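Local coordinates for protein sesquisabinene B synthase 2 (Santalum album, PDB 6A2A) that probably converts a prenyl diphosphate, most likely farnesyl diphosphate, into the sesquiterpene sesquisabinene B with the help of magnesium or manganese ions, at residues P78-E83 and W116-H122; P36-D40 and T549-M554. One frame throughout, in Å; residues are numbered along the deposited sequence.

Interaction 1 of 2, residues P78-E83 and W116-H122; sequences PLTKLE and WWIDNLH
In the mainly helical N-terminal domain of this plant terpene synthase, the first turns of helix 78-90 pack against the loop leading into helix 121-133. Residues 78-83 are regular alpha-helix, with Leu-82 N bonded to Pro-78 O at 3.0 Å. On the other side the chain makes a type II beta turn from Trp-117 to Asn-120, Asp-119 at phi/psi 66/7 and Asn-120 N on Trp-117 O at 3.0 Å; Asn-120 is the N-cap, its OD1 accepting from Ala-123 N. The CA atoms come closest at Leu-79 and Trp-116, 7.1 Å apart.

The main bump is the indole of Trp-116 (chi1 66°, chi2 -85°), which enters the hollow made by Pro-78, Leu-79 and Leu-82. Pro-78 covers one face: its CG lies 3.4 Å from the centroid of the five-membered ring, 10° off the normal, a CH-pi contact. Leu-82 (mt) meets the ring edge, CD1 to Trp-116 CH2 3.8 Å, while Leu-79 CB approaches Trp-116 CE3 at 3.8 Å. Val-108 of helix 98-110 and Tyr-111, its ring nearly perpendicular to the indole, extend this packing.

Leu-79 (tp) also bridges to the second contact point, its CD1 4.1 Å from NE2 of His-122. That imidazole, chi1 166°, reaches across to Glu-83, whose extended mt side chain comes to meet it in a His-carboxylate hydrogen bond. Ser-165 OG pairs with ND1 of the same ring, so both nitrogens are engaged. His-122 NE2 donates in the ring plane to Glu-83 OE2 at 2.7 Å, with an N-H...O angle of 156°.

Interaction 2 of 2, residues P36-D40 and T549-M554; sequences PNLWD and TKKQGM
A tryptophan from the irregular N-terminal segment before helix 41-50 docks on helix 546-558; as in other plant terpene synthases, this segment packs back on the C-terminal catalytic domain. Residues 36-40 form no regular structure: Leu-38 is helical in phi/psi (-57/-41), Trp-39 extended (-138/148), and Asp-40 is the N-cap of the next helix. Residues 549-554 are alpha-helix, with Gly-553 N on Thr-549 O and Met-554 N on Lys-550 O, both 2.9 Å. Leu-38 and Lys-550 have the nearest CA atoms, 6.7 Å apart.

Leu-38 (mt) points its CB toward the helix and sets CD1 3.7 Å from Thr-549 CG2; Thr-549, chi1 m, turns its OG1 back to Ala-545 O. Lys-550, with chi1 t and chi2 off-well at 144°, reaches across to the loop, its CE 3.5 Å from Leu-38 O.

Trp-39 (chi1 -65°, chi2 -82°) starts sideways, yet its indole reaches the helix, CH2 lying 3.7 Å from Gly-553 CA and edge atom CZ2 3.8 Å from Lys-550 O. An ideal CB on Gly-553 would sit 2.4 Å from that CH2, a clash. Ile-283 of helix 281-292 touches both Leu-38 and Trp-39. Met-554 (mmt) puts SD 4.7 Å from the centroid of the Trp-39 five-membered ring, 81° off the normal, a Met-aromatic contact at the edge; its CE is 3.3 Å from Trp-39 NE1, which donates a weak hydrogen bond to Met-554 SD at 3.6 Å.

In the fold
The two contacts are separate, their centres 41 Å apart and their nearest atoms about 22 Å apart. Interaction 2 spans nearly the whole chain, joining residues 36-40 to 549-554 across 508 intervening residues; interaction 1 falls within that span and is local, with 32 residues between its segments, including helix 98-110. Interaction 1 lies wholly within the N-terminal family region, its centre about 29 Å from the centre of the chain. The centre of interaction 2 lies about 19 Å from it, and this contact ties the N-terminal lead-in to the last helix, beside helix 281-292. Both lie away from the metal-binding residues Asp-316, Asp-320, Glu-394 and Asn-460, so they are structural packing contacts.

Interaction 1 of 2, residues P78-E83 and W116-H122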
loop_
_atom_site.group_PDB
_atom_site.type_symbol
_atom_site.label_atom_id
_atom_site.label_comp_id
_atom_site.label_asym_id
_atom_site.label_seq_id
_atom_site.Cartn_x
_atom_site.Cartn_y
_atom_site.Cartn_z
ATOM N N PRO A 78 -49.276 -5.316 12.764
ATOM C CA PRO A 78 -48.518 -5.601 11.536
ATOM C C PRO A 78 -48.092 -4.337 10.776
ATOM O O PRO A 78 -46.968 -4.281 10.250
ATOM C CB PRO A 78 -49.468 -6.375 10.625
ATOM C CG PRO A 78 -50.838 -6.164 11.275
ATOM C CD PRO A 78 -50.493 -6.127 12.740
ATOM N N LEU A 79 -48.972 -3.354 10.669
ATOM C CA LEU A 79 -48.548 -2.125 9.968
ATOM C C LEU A 79 -47.394 -1.484 10.733
ATOM O O LEU A 79 -46.426 -0.988 10.127
ATOM C CB LEU A 79 -49.725 -1.171 9.816
ATOM C CG LEU A 79 -49.387 0.137 9.106
ATOM C CD1 LEU A 79 -48.870 -0.134 7.697
ATOM C CD2 LEU A 79 -50.600 1.049 9.076
ATOM N N THR A 80 -47.476 -1.492 12.064
ATOM C CA THR A 80 -46.497 -0.847 12.893
ATOM C C THR A 80 -45.163 -1.584 12.718
ATOM O O THR A 80 -44.132 -0.970 12.656
ATOM C CB THR A 80 -46.969 -0.813 14.362
ATOM O OG1 THR A 80 -48.198 -0.064 14.373
ATOM C CG2 THR A 80 -45.962 -0.175 15.280
ATOM N N LYS A 81 -45.196 -2.913 12.624
ATOM C CA LYS A 81 -43.969 -3.658 12.431
ATOM C C LYS A 81 -43.394 -3.341 11.036
ATOM O O LYS A 81 -42.197 -3.192 10.931
ATOM C CB LYS A 81 -44.227 -5.162 12.617
ATOM C CG LYS A 81 -43.010 -6.076 12.478
ATOM C CD LYS A 81 -41.808 -5.722 13.364
ATOM C CE LYS A 81 -42.035 -5.846 14.859
ATOM N NZ LYS A 81 -42.059 -7.253 15.299
ATOM N N LEU A 82 -44.210 -3.230 10.012
ATOM C CA LEU A 82 -43.628 -2.927 8.656
ATOM C C LEU A 82 -42.984 -1.536 8.711
ATOM O O LEU A 82 -41.931 -1.293 8.152
ATOM C CB LEU A 82 -44.698 -2.958 7.582
ATOM C CG LEU A 82 -45.248 -4.328 7.172
ATOM C CD1 LEU A 82 -46.216 -4.171 6.057
ATOM C CD2 LEU A 82 -44.171 -5.327 6.774
ATOM N N GLU A 83 -43.645 -0.599 9.383
ATOM C CA GLU A 83 -43.135 0.741 9.458
ATOM C C GLU A 83 -41.800 0.735 10.201
ATOM O O GLU A 83 -40.866 1.450 9.785
ATOM C CB GLU A 83 -44.192 1.676 10.095
ATOM C CG GLU A 83 -45.290 2.077 9.175
ATOM C CD GLU A 83 -46.452 2.790 9.878
ATOM O OE1 GLU A 83 -46.454 2.787 11.137
ATOM O OE2 GLU A 83 -47.323 3.326 9.189
ATOM N N TRP A 116 -56.209 -5.113 8.441
ATOM C CA TRP A 116 -55.273 -4.025 8.734
ATOM C C TRP A 116 -54.746 -3.316 7.463
ATOM O O TRP A 116 -54.313 -2.164 7.554
ATOM C CB TRP A 116 -54.151 -4.546 9.625
ATOM C CG TRP A 116 -53.272 -5.557 8.961
ATOM C CD1 TRP A 116 -53.475 -6.902 8.855
ATOM C CD2 TRP A 116 -52.067 -5.274 8.237
ATOM N NE1 TRP A 116 -52.444 -7.488 8.166
ATOM C CE2 TRP A 116 -51.578 -6.509 7.754
ATOM C CE3 TRP A 116 -51.365 -4.102 7.964
ATOM C CZ2 TRP A 116 -50.398 -6.600 7.025
ATOM C CZ3 TRP A 116 -50.170 -4.199 7.286
ATOM C CH2 TRP A 116 -49.702 -5.424 6.822
ATOM N N TRP A 117 -54.795 -3.901 6.267
ATOM C CA TRP A 117 -54.307 -3.125 5.127
ATOM C C TRP A 117 -55.343 -2.888 4.035
ATOM O O TRP A 117 -55.275 -1.930 3.268
ATOM C CB TRP A 117 -53.031 -3.789 4.591
ATOM C CG TRP A 117 -53.183 -5.203 4.103
ATOM C CD1 TRP A 117 -52.965 -6.338 4.821
ATOM C CD2 TRP A 117 -53.463 -5.627 2.769
ATOM N NE1 TRP A 117 -53.095 -7.447 4.016
ATOM C CE2 TRP A 117 -53.414 -7.036 2.757
ATOM C CE3 TRP A 117 -53.749 -4.966 1.572
ATOM C CZ2 TRP A 117 -53.619 -7.784 1.601
ATOM C CZ3 TRP A 117 -53.946 -5.703 0.435
ATOM C CH2 TRP A 117 -53.918 -7.097 0.457
ATOM N N ILE A 118 -56.338 -3.750 3.913
ATOM C CA ILE A 118 -57.310 -3.600 2.879
ATOM C C ILE A 118 -57.969 -2.215 2.957
ATOM O O ILE A 118 -58.419 -1.809 4.057
ATOM C CB ILE A 118 -58.354 -4.735 3.042
ATOM C CG1 ILE A 118 -57.736 -6.089 2.685
ATOM C CG2 ILE A 118 -59.601 -4.448 2.234
ATOM C CD1 ILE A 118 -57.471 -6.241 1.234
ATOM N N ASP A 119 -58.140 -1.560 1.826
ATOM C CA ASP A 119 -58.759 -0.206 1.778
ATOM C C ASP A 119 -57.955 0.922 2.461
ATOM O O ASP A 119 -58.442 2.050 2.582
ATOM C CB ASP A 119 -60.179 -0.213 2.415
ATOM C CG ASP A 119 -61.136 -1.116 1.695
ATOM O OD1 ASP A 119 -61.172 -1.052 0.457
ATOM O OD2 ASP A 119 -61.876 -1.875 2.367
ATOM N N ASN A 120 -56.742 0.619 2.889
ATOM C CA ASN A 120 -55.805 1.595 3.406
ATOM C C ASN A 120 -54.651 1.775 2.409
ATOM O O ASN A 120 -53.860 0.845 2.311
ATOM C CB ASN A 120 -55.277 1.102 4.740
ATOM C CG ASN A 120 -54.369 2.103 5.409
ATOM O OD1 ASN A 120 -53.583 2.781 4.730
ATOM N ND2 ASN A 120 -54.447 2.170 6.730
ATOM N N LEU A 121 -54.578 2.899 1.706
ATOM C CA LEU A 121 -53.597 3.079 0.610
ATOM C C LEU A 121 -52.169 3.005 1.144
ATOM O O LEU A 121 -51.332 2.309 0.517
ATOM C CB LEU A 121 -53.832 4.388 -0.126
ATOM C CG LEU A 121 -52.916 4.621 -1.331
ATOM C CD1 LEU A 121 -53.103 3.521 -2.395
ATOM C CD2 LEU A 121 -53.123 5.990 -1.902
ATOM N N HIS A 122 -51.884 3.675 2.271
ATOM C CA HIS A 122 -50.548 3.599 2.867
ATOM C C HIS A 122 -50.147 2.162 3.199
ATOM O O HIS A 122 -49.056 1.733 2.893
ATOM C CB HIS A 122 -50.458 4.461 4.126
ATOM C CG HIS A 122 -49.268 4.188 4.969
ATOM N ND1 HIS A 122 -47.984 4.459 4.532
ATOM C CD2 HIS A 122 -49.160 3.744 6.231
ATOM C CE1 HIS A 122 -47.144 4.170 5.499
ATOM N NE2 HIS A 122 -47.848 3.715 6.568
#

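Interaction 2 of 2, residues P36-D40 and T549-M554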
loop_
_atom_site.group_PDB
_atom_site.type_symbol
_atom_site.label_atom_id
_atom_site.label_comp_id
_atom_site.label_asym_id
_atom_site.label_seq_id
_atom_site.Cartn_x
_atom_site.Cartn_y
_atom_site.Cartn_z
ATOM N N PRO A 36 -6.655 22.408 -6.729
ATOM C CA PRO A 36 -6.940 21.688 -5.505
ATOM C C PRO A 36 -8.071 20.683 -5.571
ATOM O O PRO A 36 -9.039 20.859 -6.222
ATOM C CB PRO A 36 -7.289 22.813 -4.550
ATOM C CG PRO A 36 -7.881 23.827 -5.399
ATOM C CD PRO A 36 -7.169 23.771 -6.690
ATOM N N ASN A 37 -7.937 19.612 -4.832
ATOM C CA ASN A 37 -8.992 18.638 -4.787
ATOM C C ASN A 37 -9.979 19.032 -3.703
ATOM O O ASN A 37 -9.763 19.945 -2.966
ATOM C CB ASN A 37 -8.422 17.258 -4.532
ATOM C CG ASN A 37 -7.544 16.784 -5.661
ATOM O OD1 ASN A 37 -7.916 16.859 -6.797
ATOM N ND2 ASN A 37 -6.386 16.319 -5.339
ATOM N N LEU A 38 -11.034 18.267 -3.549
ATOM C CA LEU A 38 -12.058 18.574 -2.565
ATOM C C LEU A 38 -11.524 18.685 -1.157
ATOM O O LEU A 38 -11.951 19.521 -0.415
ATOM C CB LEU A 38 -13.166 17.540 -2.621
ATOM C CG LEU A 38 -13.953 17.501 -3.920
ATOM C CD1 LEU A 38 -14.887 16.329 -3.895
ATOM C CD2 LEU A 38 -14.734 18.786 -4.115
ATOM N N TRP A 39 -10.616 17.789 -0.809
ATOM C CA TRP A 39 -9.915 17.771 0.443
ATOM C C TRP A 39 -8.464 17.447 0.123
ATOM O O TRP A 39 -8.192 16.754 -0.772
ATOM C CB TRP A 39 -10.476 16.720 1.362
ATOM C CG TRP A 39 -11.839 16.987 1.759
ATOM C CD1 TRP A 39 -12.238 17.791 2.728
ATOM C CD2 TRP A 39 -13.015 16.441 1.173
ATOM N NE1 TRP A 39 -13.589 17.805 2.805
ATOM C CE2 TRP A 39 -14.091 16.976 1.849
ATOM C CE3 TRP A 39 -13.251 15.550 0.146
ATOM C CZ2 TRP A 39 -15.379 16.666 1.528
ATOM C CZ3 TRP A 39 -14.509 15.244 -0.170
ATOM C CH2 TRP A 39 -15.567 15.782 0.512
ATOM N N ASP A 40 -7.548 17.966 0.891
ATOM C CA ASP A 40 -6.176 17.673 0.669
ATOM C C ASP A 40 -5.897 16.288 1.226
ATOM O O ASP A 40 -6.514 15.895 2.159
ATOM C CB ASP A 40 -5.332 18.799 1.268
ATOM C CG ASP A 40 -4.267 18.318 2.165
ATOM O OD1 ASP A 40 -3.208 17.889 1.658
ATOM O OD2 ASP A 40 -4.482 18.379 3.383
ATOM N N THR A 549 -21.367 17.776 -4.095
ATOM C CA THR A 549 -20.469 16.629 -3.839
ATOM C C THR A 549 -19.779 16.819 -2.495
ATOM O O THR A 549 -19.694 15.932 -1.669
ATOM C CB THR A 549 -19.433 16.512 -4.957
ATOM O OG1 THR A 549 -20.222 16.272 -6.116
ATOM C CG2 THR A 549 -18.416 15.412 -4.738
ATOM N N LYS A 550 -19.308 18.036 -2.293
ATOM C CA LYS A 550 -18.570 18.321 -1.113
ATOM C C LYS A 550 -19.466 18.177 0.099
ATOM O O LYS A 550 -19.030 17.658 1.129
ATOM C CB LYS A 550 -17.987 19.739 -1.160
ATOM C CG LYS A 550 -17.093 20.053 0.025
ATOM C CD LYS A 550 -15.915 20.924 -0.320
ATOM C CE LYS A 550 -14.890 20.936 0.795
ATOM N NZ LYS A 550 -15.212 21.985 1.787
ATOM N N LYS A 551 -20.717 18.609 -0.047
ATOM C CA LYS A 551 -21.631 18.520 1.042
ATOM C C LYS A 551 -21.852 17.051 1.407
ATOM O O LYS A 551 -21.967 16.710 2.577
ATOM C CB LYS A 551 -22.940 19.225 0.655
ATOM C CG LYS A 551 -24.027 19.106 1.715
ATOM C CD LYS A 551 -25.404 19.543 1.300
ATOM C CE LYS A 551 -26.478 18.633 1.865
ATOM N NZ LYS A 551 -27.031 17.726 0.825
ATOM N N GLN A 552 -22.015 16.199 0.391
ATOM C CA GLN A 552 -22.291 14.788 0.633
ATOM C C GLN A 552 -21.077 14.104 1.276
ATOM O O GLN A 552 -21.214 13.291 2.204
ATOM C CB GLN A 552 -22.629 14.105 -0.706
ATOM C CG GLN A 552 -23.948 14.517 -1.289
ATOM C CD GLN A 552 -25.157 14.288 -0.410
ATOM O OE1 GLN A 552 -26.143 14.965 -0.604
ATOM N NE2 GLN A 552 -25.144 13.293 0.477
ATOM N N GLY A 553 -19.863 14.386 0.771
ATOM C CA GLY A 553 -18.637 13.846 1.361
ATOM C C GLY A 553 -18.450 14.312 2.790
ATOM O O GLY A 553 -18.011 13.520 3.626
ATOM N N MET A 554 -18.824 15.565 3.092
ATOM C CA MET A 554 -18.630 16.112 4.458
ATOM C C MET A 554 -19.542 15.342 5.412
ATOM O O MET A 554 -19.138 14.934 6.490
ATOM C CB MET A 554 -18.990 17.603 4.541
ATOM C CG MET A 554 -17.958 18.539 3.928
ATOM S SD MET A 554 -16.414 18.544 4.894
ATOM C CE MET A 554 -15.594 19.991 4.218
#